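Local coordinates for protein glucanase (Clostridium thermocellum, PDB 5GXX) that probably hydrolyses internal beta-1,4-glucosidic bonds of cellulose as a glycosyl hydrolase family 9 endoglucanase of the cellulosome, at residues H54-N58 and L59-Y63; I157-N161 and D162-R166; S182-T185 and A186-G189; D317-D321 and P322-Q326; I556-P559 and Q560-F564. The protein carries 1 engineered substitution. All coordinates share one frame; numbering follows the deposited sequence.

How the contacts relate
Contacts 1 to 4 belong to the family 9 catalytic part of the chain, while contact 5 lies in the distant beta-rich region, its centre 92 Å from that of contact 4. Contacts 1 and 3 touch: L59 CD2 packs 3.5 Å from Y184 OH, and F57 CD1 lies 3.8 Å from A187 CB, so a helix start and a loop turn pack on each other. The side chain of F57 also comes within about 4 Å of a bound Tris molecule, which may mark a pocket. Contacts 2 and 4 are both capped junctions between successive helices, with about 15 Å between their nearest atoms. The side chain of F564 in contact 5 is about 8 Å from a bound calcium ion.

Contact 1: residues H54-N58 and L59-Y63; sequences HVKFN and LPMAY
A62 N donates to N58 O at 2.8 Å, and the neighbouring turn is closed by M61 N bonding to F57 O at 3.1 Å. F57 occupies the N-cap position, and its carbonyl takes the first helical bond, from M61 N. P60, in the first turn of the helix, leans back on the same residue, its CG touching F57 CB at 3.7 Å.

M61 folds towards the strand. Its first two torsions carry the chain outward and the third bends it (chi3 -58°), which brings the methyl CE against K56 CB at 3.7 Å. N58 runs beside M61, the two side chains pointing the same way, and the same methyl lies 4.2 Å from N58 OD1. Beyond its CB, the K56 chain runs on extended and leads away from the helix. The polar ends of these residues are satisfied further off: N58 OD1 bonds to Y98 OH, and K56 NZ to the carbonyls of G46 and V44. The F57 ring has V55 CG1 over the centre of one face and meets Y191 edge-to-face.

Every touching residue is buried. This is a strand-to-helix transition with F57 at the N-cap position, where the short strand 56-57, at the margin of a three-stranded antiparallel sheet, leads into helix 58-75 of the family 9 fold, close to a bound Tris molecule, which may mark a pocket.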
loop_
_atom_site.group_PDB
_atom_site.type_symbol
_atom_site.label_atom_id
_atom_site.label_comp_id
_atom_site.label_asym_id
_atom_site.label_seq_id
_atom_site.Cartn_x
_atom_site.Cartn_y
_atom_site.Cartn_z
ATOM N N HIS A 54 -17.994 15.210 -18.649
ATOM C CA HIS A 54 -17.301 16.425 -19.046
ATOM C C HIS A 54 -16.747 16.387 -20.474
ATOM O O HIS A 54 -15.875 17.172 -20.848
ATOM C CB HIS A 54 -16.244 16.815 -17.998
ATOM C CG HIS A 54 -16.825 16.984 -16.629
ATOM N ND1 HIS A 54 -16.649 16.072 -15.614
ATOM C CD2 HIS A 54 -17.673 17.925 -16.144
ATOM C CE1 HIS A 54 -17.329 16.460 -14.549
ATOM N NE2 HIS A 54 -17.964 17.580 -14.847
ATOM N N VAL A 55 -17.281 15.490 -21.290
ATOM C CA VAL A 55 -16.908 15.439 -22.696
ATOM C C VAL A 55 -17.709 16.465 -23.488
ATOM O O VAL A 55 -18.888 16.679 -23.204
ATOM C CB VAL A 55 -17.155 14.037 -23.285
ATOM C CG1 VAL A 55 -16.662 13.965 -24.743
ATOM C CG2 VAL A 55 -16.446 12.982 -22.458
ATOM N N LYS A 56 -17.071 17.093 -24.473
ATOM C CA LYS A 56 -17.766 17.894 -25.473
ATOM C C LYS A 56 -17.926 17.004 -26.711
ATOM O O LYS A 56 -16.973 16.715 -27.451
ATOM C CB LYS A 56 -17.032 19.222 -25.737
ATOM C CG LYS A 56 -16.729 20.048 -24.492
ATOM C CD LYS A 56 -16.031 21.351 -24.875
ATOM C CE LYS A 56 -15.473 22.039 -23.664
ATOM N NZ LYS A 56 -14.775 23.273 -24.101
ATOM N N PHE A 57 -19.142 16.505 -26.908
ATOM C CA PHE A 57 -19.484 15.643 -28.038
ATOM C C PHE A 57 -20.251 16.482 -29.048
ATOM O O PHE A 57 -21.421 16.783 -28.820
ATOM C CB PHE A 57 -20.390 14.478 -27.631
ATOM C CG PHE A 57 -19.697 13.331 -26.932
ATOM C CD1 PHE A 57 -18.800 12.520 -27.612
ATOM C CD2 PHE A 57 -20.063 12.966 -25.635
ATOM C CE1 PHE A 57 -18.230 11.415 -26.975
ATOM C CE2 PHE A 57 -19.499 11.870 -24.982
ATOM C CZ PHE A 57 -18.573 11.078 -25.665
ATOM N N ASN A 58 -19.629 16.876 -30.152
ATOM C CA ASN A 58 -20.239 17.886 -31.014
ATOM C C ASN A 58 -21.532 17.477 -31.704
ATOM O O ASN A 58 -22.319 18.358 -32.037
ATOM C CB ASN A 58 -19.266 18.371 -32.102
ATOM C CG ASN A 58 -18.217 19.341 -31.592
ATOM O OD1 ASN A 58 -17.805 19.274 -30.436
ATOM N ND2 ASN A 58 -17.800 20.268 -32.462
ATOM N N LEU A 59 -21.743 16.184 -31.951
ATOM C CA LEU A 59 -22.964 15.768 -32.643
ATOM C C LEU A 59 -24.196 16.072 -31.780
ATOM O O LEU A 59 -25.060 16.833 -32.220
ATOM C CB LEU A 59 -22.914 14.318 -33.154
ATOM C CG LEU A 59 -24.142 13.784 -33.905
ATOM C CD1 LEU A 59 -24.520 14.650 -35.108
ATOM C CD2 LEU A 59 -23.877 12.349 -34.345
ATOM N N PRO A 60 -24.315 15.489 -30.569
ATOM C CA PRO A 60 -25.470 15.911 -29.769
ATOM C C PRO A 60 -25.407 17.371 -29.314
ATOM O O PRO A 60 -26.454 17.963 -29.048
ATOM C CB PRO A 60 -25.429 14.961 -28.562
ATOM C CG PRO A 60 -23.953 14.601 -28.449
ATOM C CD PRO A 60 -23.544 14.440 -29.884
ATOM N N MET A 61 -24.223 17.972 -29.235
ATOM C CA MET A 61 -24.170 19.361 -28.815
ATOM C C MET A 61 -24.800 20.242 -29.868
ATOM O O MET A 61 -25.647 21.097 -29.552
ATOM C CB MET A 61 -22.742 19.837 -28.543
ATOM C CG MET A 61 -22.726 21.093 -27.688
ATOM S SD MET A 61 -21.223 22.081 -27.759
ATOM C CE MET A 61 -19.949 20.942 -27.234
ATOM N N ALA A 62 -24.415 20.002 -31.125
ATOM C CA ALA A 62 -24.940 20.788 -32.224
ATOM C C ALA A 62 -26.418 20.473 -32.413
ATOM O O ALA A 62 -27.205 21.379 -32.656
ATOM C CB ALA A 62 -24.133 20.524 -33.490
ATOM N N TYR A 63 -26.818 19.215 -32.237
ATOM C CA TYR A 63 -28.226 18.839 -32.373
ATOM C C TYR A 63 -29.032 19.659 -31.383
ATOM O O TYR A 63 -30.072 20.239 -31.728
ATOM C CB TYR A 63 -28.437 17.340 -32.127
ATOM C CG TYR A 63 -29.863 17.006 -31.742
ATOM C CD1 TYR A 63 -30.829 16.781 -32.720
ATOM C CD2 TYR A 63 -30.240 16.937 -30.394
ATOM C CE1 TYR A 63 -32.147 16.493 -32.382
ATOM C CE2 TYR A 63 -31.568 16.646 -30.041
ATOM C CZ TYR A 63 -32.504 16.443 -31.045
ATOM O OH TYR A 63 -33.817 16.148 -30.745
#

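Contact 2: residues I157-N161 and D162-R166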
loop_
_atom_site.group_PDB
_atom_site.type_symbol
_atom_site.label_atom_id
_atom_site.label_comp_id
_atom_site.label_asym_id
_atom_site.label_seq_id
_atom_site.Cartn_x
_atom_site.Cartn_y
_atom_site.Cartn_z
ATOM N N ILE A 157 -30.677 32.633 -38.252
ATOM C CA ILE A 157 -32.001 33.244 -38.407
ATOM C C ILE A 157 -32.471 33.856 -37.086
ATOM O O ILE A 157 -32.784 35.046 -36.996
ATOM C CB ILE A 157 -33.077 32.219 -38.840
ATOM C CG1 ILE A 157 -32.641 31.501 -40.117
ATOM C CG2 ILE A 157 -34.473 32.850 -38.954
ATOM C CD1 ILE A 157 -33.574 30.371 -40.543
ATOM N N VAL A 158 -32.533 33.024 -36.053
ATOM C CA VAL A 158 -33.190 33.454 -34.828
ATOM C C VAL A 158 -32.373 34.471 -34.037
ATOM O O VAL A 158 -32.943 35.232 -33.245
ATOM C CB VAL A 158 -33.668 32.247 -33.971
ATOM C CG1 VAL A 158 -34.466 31.294 -34.827
ATOM C CG2 VAL A 158 -32.515 31.501 -33.305
ATOM N N LEU A 159 -31.057 34.484 -34.256
ATOM C CA LEU A 159 -30.162 35.450 -33.619
ATOM C C LEU A 159 -29.614 36.505 -34.590
ATOM O O LEU A 159 -28.746 37.298 -34.217
ATOM C CB LEU A 159 -29.009 34.739 -32.895
ATOM C CG LEU A 159 -29.391 33.685 -31.843
ATOM C CD1 LEU A 159 -28.167 33.018 -31.236
ATOM C CD2 LEU A 159 -30.244 34.326 -30.749
ATOM N N LYS A 160 -30.151 36.520 -35.811
ATOM C CA LYS A 160 -29.879 37.584 -36.784
ATOM C C LYS A 160 -28.374 37.812 -36.878
ATOM O O LYS A 160 -27.854 38.920 -36.696
ATOM C CB LYS A 160 -30.609 38.873 -36.397
ATOM C CG LYS A 160 -32.125 38.773 -36.429
ATOM C CD LYS A 160 -32.728 40.165 -36.301
ATOM C CE LYS A 160 -34.251 40.137 -36.258
ATOM N NZ LYS A 160 -34.829 39.423 -37.430
ATOM N N ASN A 161 -27.662 36.724 -37.134
ATOM C CA ASN A 161 -26.216 36.738 -37.026
ATOM C C ASN A 161 -25.541 36.273 -38.315
ATOM O O ASN A 161 -25.594 35.102 -38.666
ATOM C CB ASN A 161 -25.822 35.851 -35.845
ATOM C CG ASN A 161 -24.362 35.984 -35.465
ATOM O OD1 ASN A 161 -23.469 35.674 -36.258
ATOM N ND2 ASN A 161 -24.114 36.426 -34.244
ATOM N N ASP A 162 -24.866 37.185 -39.014
ATOM C CA ASP A 162 -24.281 36.808 -40.299
ATOM C C ASP A 162 -23.064 35.888 -40.196
ATOM O O ASP A 162 -22.772 35.147 -41.135
ATOM C CB ASP A 162 -23.974 38.047 -41.152
ATOM C CG ASP A 162 -25.228 38.636 -41.782
ATOM O OD1 ASP A 162 -26.150 37.871 -42.155
ATOM O OD2 ASP A 162 -25.307 39.875 -41.900
ATOM N N THR A 163 -22.370 35.926 -39.063
ATOM C CA THR A 163 -21.236 35.043 -38.821
ATOM C C THR A 163 -21.742 33.604 -38.765
ATOM O O THR A 163 -21.166 32.719 -39.393
ATOM C CB THR A 163 -20.495 35.421 -37.518
ATOM O OG1 THR A 163 -19.902 36.716 -37.668
ATOM C CG2 THR A 163 -19.398 34.428 -37.159
ATOM N N TYR A 164 -22.827 33.375 -38.030
ATOM C CA TYR A 164 -23.336 32.016 -37.930
ATOM C C TYR A 164 -23.692 31.466 -39.311
ATOM O O TYR A 164 -23.418 30.299 -39.600
ATOM C CB TYR A 164 -24.515 31.897 -36.948
ATOM C CG TYR A 164 -24.179 32.220 -35.502
ATOM C CD1 TYR A 164 -22.875 32.127 -35.014
ATOM C CD2 TYR A 164 -25.171 32.636 -34.617
ATOM C CE1 TYR A 164 -22.569 32.439 -33.688
ATOM C CE2 TYR A 164 -24.873 32.954 -33.314
ATOM C CZ TYR A 164 -23.577 32.858 -32.848
ATOM O OH TYR A 164 -23.312 33.167 -31.529
ATOM N N LEU A 165 -24.256 32.305 -40.178
ATOM C CA LEU A 165 -24.655 31.882 -41.515
ATOM C C LEU A 165 -23.433 31.561 -42.375
ATOM O O LEU A 165 -23.428 30.578 -43.118
ATOM C CB LEU A 165 -25.533 32.942 -42.199
ATOM C CG LEU A 165 -25.950 32.591 -43.632
ATOM C CD1 LEU A 165 -26.760 31.291 -43.747
ATOM C CD2 LEU A 165 -26.694 33.751 -44.274
ATOM N N ARG A 166 -22.394 32.382 -42.242
ATOM C CA ARG A 166 -21.142 32.148 -42.953
ATOM C C ARG A 166 -20.566 30.766 -42.617
ATOM O O ARG A 166 -20.189 30.009 -43.522
ATOM C CB ARG A 166 -20.144 33.262 -42.633
ATOM C CG ARG A 166 -18.761 33.071 -43.249
ATOM C CD ARG A 166 -17.830 34.233 -42.887
ATOM N NE ARG A 166 -16.447 34.007 -43.311
ATOM C CZ ARG A 166 -15.976 34.249 -44.539
ATOM N NH1 ARG A 166 -16.777 34.696 -45.501
ATOM N NH2 ARG A 166 -14.695 34.007 -44.811
HETATM O O HOH W 1 -21.836 38.537 -37.329
#
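N161 lays its amide flat against the ring of Y164. The planes are 10° apart, with CG 3.5 Å above the ring and displaced towards its rim; ND2 reaches over the outer part of the ring, 3.7 Å from CE2. The amide oxygen faces the helix start, where OD1 accepts from Y164 N at 3.0 Å. That donor is tilted 31° from the carbonyl plane, so the bond is made somewhat from above. With CG opposite the backbone N (chi1 -169°), the side chain of N161 turns over the first helical turn, and one residue both caps the helix and stacks on its third side chain.

At the rim of the same ring, near its plane, L159 CD1 touches Y164 CE2 at 3.9 Å.

The two helices 142-158 and 162-178 are thus joined with very little linker. The first ends in a Schellman motif, in which K160, at positive phi, is the C-prime residue and N161 N bonds to S156 O while K160 N bonds to I157 O. The second begins at once with N161 as its N-cap. A weak bond of 3.4 Å from L165 N to N161 O continues the helical pattern.

Water joins the outer side of the cap, bonded to T163 OG1 at 2.7 Å and weakly to N161 OD1. On the inner side, the Y164 hydroxyl bonds to D97 OD1, and the ring packs on A93 and L96 of helix 85-101.

Contact 3: residues S182-T185 and A186-G189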
loop_
_atom_site.group_PDB
_atom_site.type_symbol
_atom_site.label_atom_id
_atom_site.label_comp_id
_atom_site.label_asym_id
_atom_site.label_seq_id
_atom_site.Cartn_x
_atom_site.Cartn_y
_atom_site.Cartn_z
ATOM N N SER A 182 -16.360 8.432 -42.115
ATOM C CA SER A 182 -15.170 7.630 -41.801
ATOM C C SER A 182 -14.200 8.311 -40.829
ATOM O O SER A 182 -13.522 7.650 -40.041
ATOM C CB SER A 182 -14.458 7.171 -43.083
ATOM O OG SER A 182 -13.771 8.241 -43.711
ATOM N N THR A 183 -14.170 9.640 -40.838
ATOM C CA THR A 183 -13.313 10.369 -39.905
ATOM C C THR A 183 -13.988 10.710 -38.581
ATOM O O THR A 183 -13.414 11.437 -37.774
ATOM C CB THR A 183 -12.728 11.654 -40.518
ATOM O OG1 THR A 183 -13.761 12.618 -40.754
ATOM C CG2 THR A 183 -12.033 11.314 -41.825
ATOM N N TYR A 184 -15.205 10.206 -38.398
ATOM C CA TYR A 184 -15.937 10.366 -37.153
ATOM C C TYR A 184 -15.810 9.074 -36.349
ATOM O O TYR A 184 -16.548 8.114 -36.579
ATOM C CB TYR A 184 -17.388 10.748 -37.462
ATOM C CG TYR A 184 -18.291 10.950 -36.256
ATOM C CD1 TYR A 184 -18.096 12.023 -35.394
ATOM C CD2 TYR A 184 -19.370 10.091 -36.011
ATOM C CE1 TYR A 184 -18.927 12.212 -34.285
ATOM C CE2 TYR A 184 -20.215 10.275 -34.910
ATOM C CZ TYR A 184 -19.983 11.340 -34.051
ATOM O OH TYR A 184 -20.802 11.534 -32.964
ATOM N N THR A 185 -14.824 9.045 -35.453
ATOM C CA THR A 185 -14.475 7.853 -34.678
ATOM C C THR A 185 -14.396 8.034 -33.157
ATOM O O THR A 185 -14.675 7.085 -32.411
ATOM C CB THR A 185 -13.138 7.212 -35.164
ATOM O OG1 THR A 185 -12.060 8.136 -34.963
ATOM C CG2 THR A 185 -13.230 6.781 -36.639
ATOM N N ALA A 186 -14.048 9.231 -32.688
ATOM C CA ALA A 186 -13.749 9.442 -31.279
ATOM C C ALA A 186 -14.980 9.231 -30.401
ATOM O O ALA A 186 -14.850 8.963 -29.206
ATOM C CB ALA A 186 -13.160 10.826 -31.058
ATOM N N ALA A 187 -16.167 9.352 -31.001
ATOM C CA ALA A 187 -17.428 9.203 -30.262
ATOM C C ALA A 187 -18.046 7.810 -30.404
ATOM O O ALA A 187 -19.169 7.582 -29.951
ATOM C CB ALA A 187 -18.426 10.269 -30.689
ATOM N N ASN A 188 -17.341 6.866 -31.023
ATOM C CA ASN A 188 -17.913 5.535 -31.176
ATOM C C ASN A 188 -18.199 4.838 -29.855
ATOM O O ASN A 188 -17.359 4.807 -28.955
ATOM C CB ASN A 188 -16.997 4.644 -31.998
ATOM C CG ASN A 188 -17.001 5.017 -33.459
ATOM O OD1 ASN A 188 -17.718 5.928 -33.887
ATOM N ND2 ASN A 188 -16.211 4.295 -34.239
ATOM N N GLY A 189 -19.409 4.295 -29.768
ATOM C CA GLY A 189 -19.907 3.669 -28.557
ATOM C C GLY A 189 -20.566 4.678 -27.631
ATOM O O GLY A 189 -21.203 4.252 -26.674
HETATM O O HOH W 2 -16.425 5.122 -37.377
#
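The backbone folds into a type I beta turn from T185 to N188, with N188 N donating to T185 O at 3.0 Å and an almost straight N-H...O angle of 166°. The donor stands 56° above the carbonyl plane of T185, not on a lone pair.

Y184, just ahead of the turn, sends its ring back beside it. CG lies opposite the backbone N, and this carries the phenol to A187, whose CB rests 3.5 Å from Y184 OH and 3.9 Å from CZ of the same ring. The hydroxyl itself is bonded to Y191 O, so the ring is tied at its far end to the chain that follows the turn. The ring of Y110 also meets that of Y184 with the planes at about 50°, while Y110 OH takes bonds from the backbone N-H groups of both T185 and A186.

N188 curls over the mouth of the turn: its CG comes within 3.3 Å of T185 O, which the backbone of the same residue already binds. The side-chain ND2 of N188 donates to a water at 3.3 Å, and that water in turn donates to Y184 O at 3.1 Å, linking the two arms of the reversal through water.

This is a type I beta turn held beside two tyrosines, Y184 and Y110, in the loop between helices 162-178 and 198-212 that leads on to the calcium-binding residues S195, G196, D199 and E200.

Contact 4: residues D317-D321 and P322-Q326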
loop_
_atom_site.group_PDB
_atom_site.type_symbol
_atom_site.label_atom_id
_atom_site.label_comp_id
_atom_site.label_asym_id
_atom_site.label_seq_id
_atom_site.Cartn_x
_atom_site.Cartn_y
_atom_site.Cartn_z
ATOM N N ASP A 317 -49.710 22.776 -35.706
ATOM C CA ASP A 317 -49.876 24.212 -35.913
ATOM C C ASP A 317 -49.772 24.628 -37.374
ATOM O O ASP A 317 -50.208 25.732 -37.729
ATOM C CB ASP A 317 -48.829 24.976 -35.106
ATOM C CG ASP A 317 -49.176 25.060 -33.639
ATOM O OD1 ASP A 317 -50.351 24.804 -33.288
ATOM O OD2 ASP A 317 -48.276 25.387 -32.839
ATOM N N SER A 318 -49.205 23.761 -38.210
ATOM C CA SER A 318 -48.929 24.104 -39.607
ATOM C C SER A 318 -49.993 23.589 -40.572
ATOM O O SER A 318 -49.909 23.847 -41.776
ATOM C CB SER A 318 -47.569 23.554 -40.036
ATOM O OG SER A 318 -47.654 22.161 -40.275
ATOM N N ILE A 319 -50.965 22.849 -40.048
ATOM C CA ILE A 319 -52.036 22.274 -40.853
ATOM C C ILE A 319 -53.400 22.781 -40.403
ATOM O O ILE A 319 -53.532 23.369 -39.330
ATOM C CB ILE A 319 -52.033 20.724 -40.826
ATOM C CG1 ILE A 319 -52.339 20.168 -39.427
ATOM C CG2 ILE A 319 -50.719 20.183 -41.378
ATOM C CD1 ILE A 319 -52.531 18.668 -39.373
ATOM N N ASN A 320 -54.415 22.507 -41.218
ATOM C CA ASN A 320 -55.773 22.978 -40.958
ATOM C C ASN A 320 -56.800 21.934 -40.533
ATOM O O ASN A 320 -57.800 22.290 -39.915
ATOM C CB ASN A 320 -56.313 23.733 -42.177
ATOM C CG ASN A 320 -55.592 25.042 -42.418
ATOM O OD1 ASN A 320 -55.189 25.733 -41.478
ATOM N ND2 ASN A 320 -55.427 25.396 -43.688
ATOM N N ASP A 321 -56.565 20.663 -40.851
ATOM C CA ASP A 321 -57.534 19.621 -40.532
ATOM C C ASP A 321 -57.787 19.534 -39.030
ATOM O O ASP A 321 -56.873 19.250 -38.259
ATOM C CB ASP A 321 -57.100 18.248 -41.044
ATOM C CG ASP A 321 -58.214 17.220 -40.915
ATOM O OD1 ASP A 321 -59.225 17.346 -41.639
ATOM O OD2 ASP A 321 -58.120 16.308 -40.073
ATOM N N PRO A 322 -59.040 19.760 -38.614
ATOM C CA PRO A 322 -59.337 19.794 -37.185
ATOM C C PRO A 322 -59.052 18.474 -36.461
ATOM O O PRO A 322 -58.505 18.511 -35.354
ATOM C CB PRO A 322 -60.836 20.114 -37.147
ATOM C CG PRO A 322 -61.084 20.869 -38.429
ATOM C CD PRO A 322 -60.196 20.180 -39.431
ATOM N N ALA A 323 -59.410 17.342 -37.066
ATOM C CA ALA A 323 -59.181 16.046 -36.431
ATOM C C ALA A 323 -57.691 15.717 -36.274
ATOM O O ALA A 323 -57.283 15.250 -35.214
ATOM C CB ALA A 323 -59.941 14.919 -37.141
ATOM N N LEU A 324 -56.893 15.968 -37.309
ATOM C CA LEU A 324 -55.442 15.783 -37.220
ATOM C C LEU A 324 -54.809 16.725 -36.199
ATOM O O LEU A 324 -53.974 16.299 -35.399
ATOM C CB LEU A 324 -54.754 15.927 -38.586
ATOM C CG LEU A 324 -55.006 14.884 -39.687
ATOM C CD1 LEU A 324 -54.361 15.327 -40.998
ATOM C CD2 LEU A 324 -54.531 13.476 -39.327
ATOM N N LYS A 325 -55.206 17.995 -36.214
ATOM C CA LYS A 325 -54.685 18.957 -35.249
ATOM C C LYS A 325 -54.930 18.509 -33.813
ATOM O O LYS A 325 -54.019 18.548 -32.984
ATOM C CB LYS A 325 -55.292 20.349 -35.460
ATOM C CG LYS A 325 -54.710 21.096 -36.629
ATOM C CD LYS A 325 -55.576 22.303 -37.001
ATOM C CE LYS A 325 -55.212 23.529 -36.187
ATOM N NZ LYS A 325 -53.915 24.170 -36.556
ATOM N N GLN A 326 -56.154 18.085 -33.512
ATOM C CA GLN A 326 -56.515 17.642 -32.162
ATOM C C GLN A 326 -55.755 16.378 -31.759
ATOM O O GLN A 326 -55.233 16.273 -30.639
ATOM C CB GLN A 326 -58.017 17.376 -32.102
ATOM C CG GLN A 326 -58.520 16.926 -30.745
ATOM C CD GLN A 326 -60.024 16.775 -30.742
ATOM O OE1 GLN A 326 -60.553 15.685 -30.964
ATOM N NE2 GLN A 326 -60.721 17.880 -30.511
HETATM O O HOH W 3 -55.109 25.978 -38.652
HETATM O O HOH W 4 -61.304 17.000 -39.418
#
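I319 thrusts its CD1 methyl against L324 CB at 3.6 Å, the two side chains crossing at about a right angle. Its CG1 sits between the backbone N and the carbonyl carbon (chi1 65°), and this turns the ethyl branch towards the new helix. Lower on the same branch, CG1 passes K325 CG at 3.8 Å as the isoleucine and the lysine slide by in opposite directions.

K325 then bends at its last two torsions and brings NZ back to I319 O, a 2.9 Å bond lying nearly along the C=O axis. The ammonium also bonds to A316 O, and a water that K325 NZ binds at 3.0 Å is shared with N320 OD1. The carbonyl of A316 in the last turn and that of I319 just beyond it both receive the ammonium, which would probably be favoured by the partial negative charge of the helix C-terminus. D317, whose OD2 forms a salt bridge with R424 NE and a hydrogen bond with Y75 OH, may add a long-range attraction.

The joint is a short loop between two consecutive helices of the family 9 catalytic part, the second, 322-340, with D321 as an Asp N-cap and P322 in its first turn. D321 OD2 accepts from L324 N at 3.0 Å, approached on its anti side and 23° out of the carboxylate plane. The other oxygen, OD1, accepts from a water at 3.1 Å that A323 N also binds, so the carboxylate serves two N-H groups of the first turn, one directly and one through solvent. The backbone carbonyl of D321 takes the N-H of K325.

Contact 5: residues I556-P559 and Q560-F564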
loop_
_atom_site.group_PDB
_atom_site.type_symbol
_atom_site.label_atom_id
_atom_site.label_comp_id
_atom_site.label_asym_id
_atom_site.label_seq_id
_atom_site.Cartn_x
_atom_site.Cartn_y
_atom_site.Cartn_z
ATOM N N ILE A 556 4.792 18.346 19.193
ATOM C CA ILE A 556 5.337 19.511 19.887
ATOM C C ILE A 556 5.707 19.014 21.283
ATOM O O ILE A 556 4.849 18.537 22.016
ATOM C CB ILE A 556 4.294 20.646 19.914
ATOM C CG1 ILE A 556 3.835 20.980 18.489
ATOM C CG2 ILE A 556 4.850 21.882 20.629
ATOM C CD1 ILE A 556 2.464 21.648 18.402
ATOM N N ALA A 557 6.992 19.077 21.625
ATOM C CA ALA A 557 7.503 18.347 22.793
ATOM C C ALA A 557 8.379 19.212 23.688
ATOM O O ALA A 557 9.288 19.890 23.217
ATOM C CB ALA A 557 8.286 17.111 22.358
ATOM N N ALA A 558 8.075 19.190 24.979
ATOM C CA ALA A 558 9.006 19.631 26.013
ATOM C C ALA A 558 10.032 18.517 26.211
ATOM O O ALA A 558 9.824 17.398 25.739
ATOM C CB ALA A 558 8.251 19.876 27.289
ATOM N N PRO A 559 11.152 18.814 26.895
ATOM C CA PRO A 559 12.196 17.802 27.053
ATOM C C PRO A 559 11.701 16.525 27.722
ATOM O O PRO A 559 10.848 16.585 28.612
ATOM C CB PRO A 559 13.244 18.526 27.907
ATOM C CG PRO A 559 13.073 19.958 27.528
ATOM C CD PRO A 559 11.594 20.134 27.380
ATOM N N GLN A 560 12.186 15.375 27.256
ATOM C CA GLN A 560 11.863 14.109 27.897
ATOM C C GLN A 560 12.262 14.177 29.370
ATOM O O GLN A 560 13.343 14.671 29.702
ATOM C CB GLN A 560 12.605 12.976 27.197
ATOM C CG GLN A 560 12.226 11.588 27.656
ATOM C CD GLN A 560 13.345 10.610 27.392
ATOM O OE1 GLN A 560 14.017 10.695 26.361
ATOM N NE2 GLN A 560 13.568 9.690 28.324
ATOM N N GLY A 561 11.369 13.706 30.236
ATOM C CA GLY A 561 11.590 13.727 31.680
ATOM C C GLY A 561 10.911 14.878 32.396
ATOM O O GLY A 561 10.704 14.806 33.604
ATOM N N THR A 562 10.527 15.922 31.663
ATOM C CA THR A 562 9.777 17.024 32.263
ATOM C C THR A 562 8.305 16.673 32.483
ATOM O O THR A 562 7.771 15.771 31.835
ATOM C CB THR A 562 9.909 18.341 31.470
ATOM O OG1 THR A 562 9.333 18.182 30.167
ATOM C CG2 THR A 562 11.365 18.743 31.350
ATOM N N LYS A 563 7.672 17.373 33.421
ATOM C CA LYS A 563 6.333 17.021 33.888
ATOM C C LYS A 563 5.356 18.195 33.834
ATOM O O LYS A 563 4.279 18.133 34.431
ATOM C CB LYS A 563 6.380 16.446 35.311
ATOM C CG LYS A 563 7.407 15.341 35.546
ATOM C CD LYS A 563 6.984 14.016 34.942
ATOM C CE LYS A 563 8.042 12.960 35.220
ATOM N NZ LYS A 563 7.635 11.652 34.659
ATOM N N PHE A 564 5.706 19.247 33.098
ATOM C CA PHE A 564 4.892 20.462 33.063
ATOM C C PHE A 564 3.932 20.596 31.882
ATOM O O PHE A 564 2.945 21.319 32.002
ATOM C CB PHE A 564 5.751 21.728 33.163
ATOM C CG PHE A 564 6.727 21.906 32.033
ATOM C CD1 PHE A 564 6.309 22.384 30.796
ATOM C CD2 PHE A 564 8.067 21.598 32.205
ATOM C CE1 PHE A 564 7.214 22.551 29.764
ATOM C CE2 PHE A 564 8.984 21.773 31.188
ATOM C CZ PHE A 564 8.554 22.250 29.956
#
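P559 O is held by two donors from a single residue: T562 N at 3.1 Å and T562 OG1 at 2.7 Å. They reach it differently. The hydroxyl lies in the carbonyl plane, while the backbone N-H comes from 35° above it. The threonine can do both because its OG1 stands between its own backbone N and carbonyl carbon (chi1 64°), beside the N-H that closes the turn. Its methyl CG2 meanwhile lies 3.9 Å from P559 CB.

The backbone bond defines a type II beta turn from P559 to T562, with G561 at the positive-phi position. Before it, A558 O accepts from H459 ND1, and the backbone of A558 also pairs with that residue, so the end of strand 549-557 stays bonded to H459, just before the neighbouring strand 460-469. A558 CB lies against both T562 OG1, at 3.5 Å, and F564 CZ, at 3.6 Å; the F564 ring also meets that of Y497, their planes about 35° apart.

The hydroxyl proton of T562 is thus committed to a carbonyl of its own turn, and the double grip on P559 O should stiffen this surface turn.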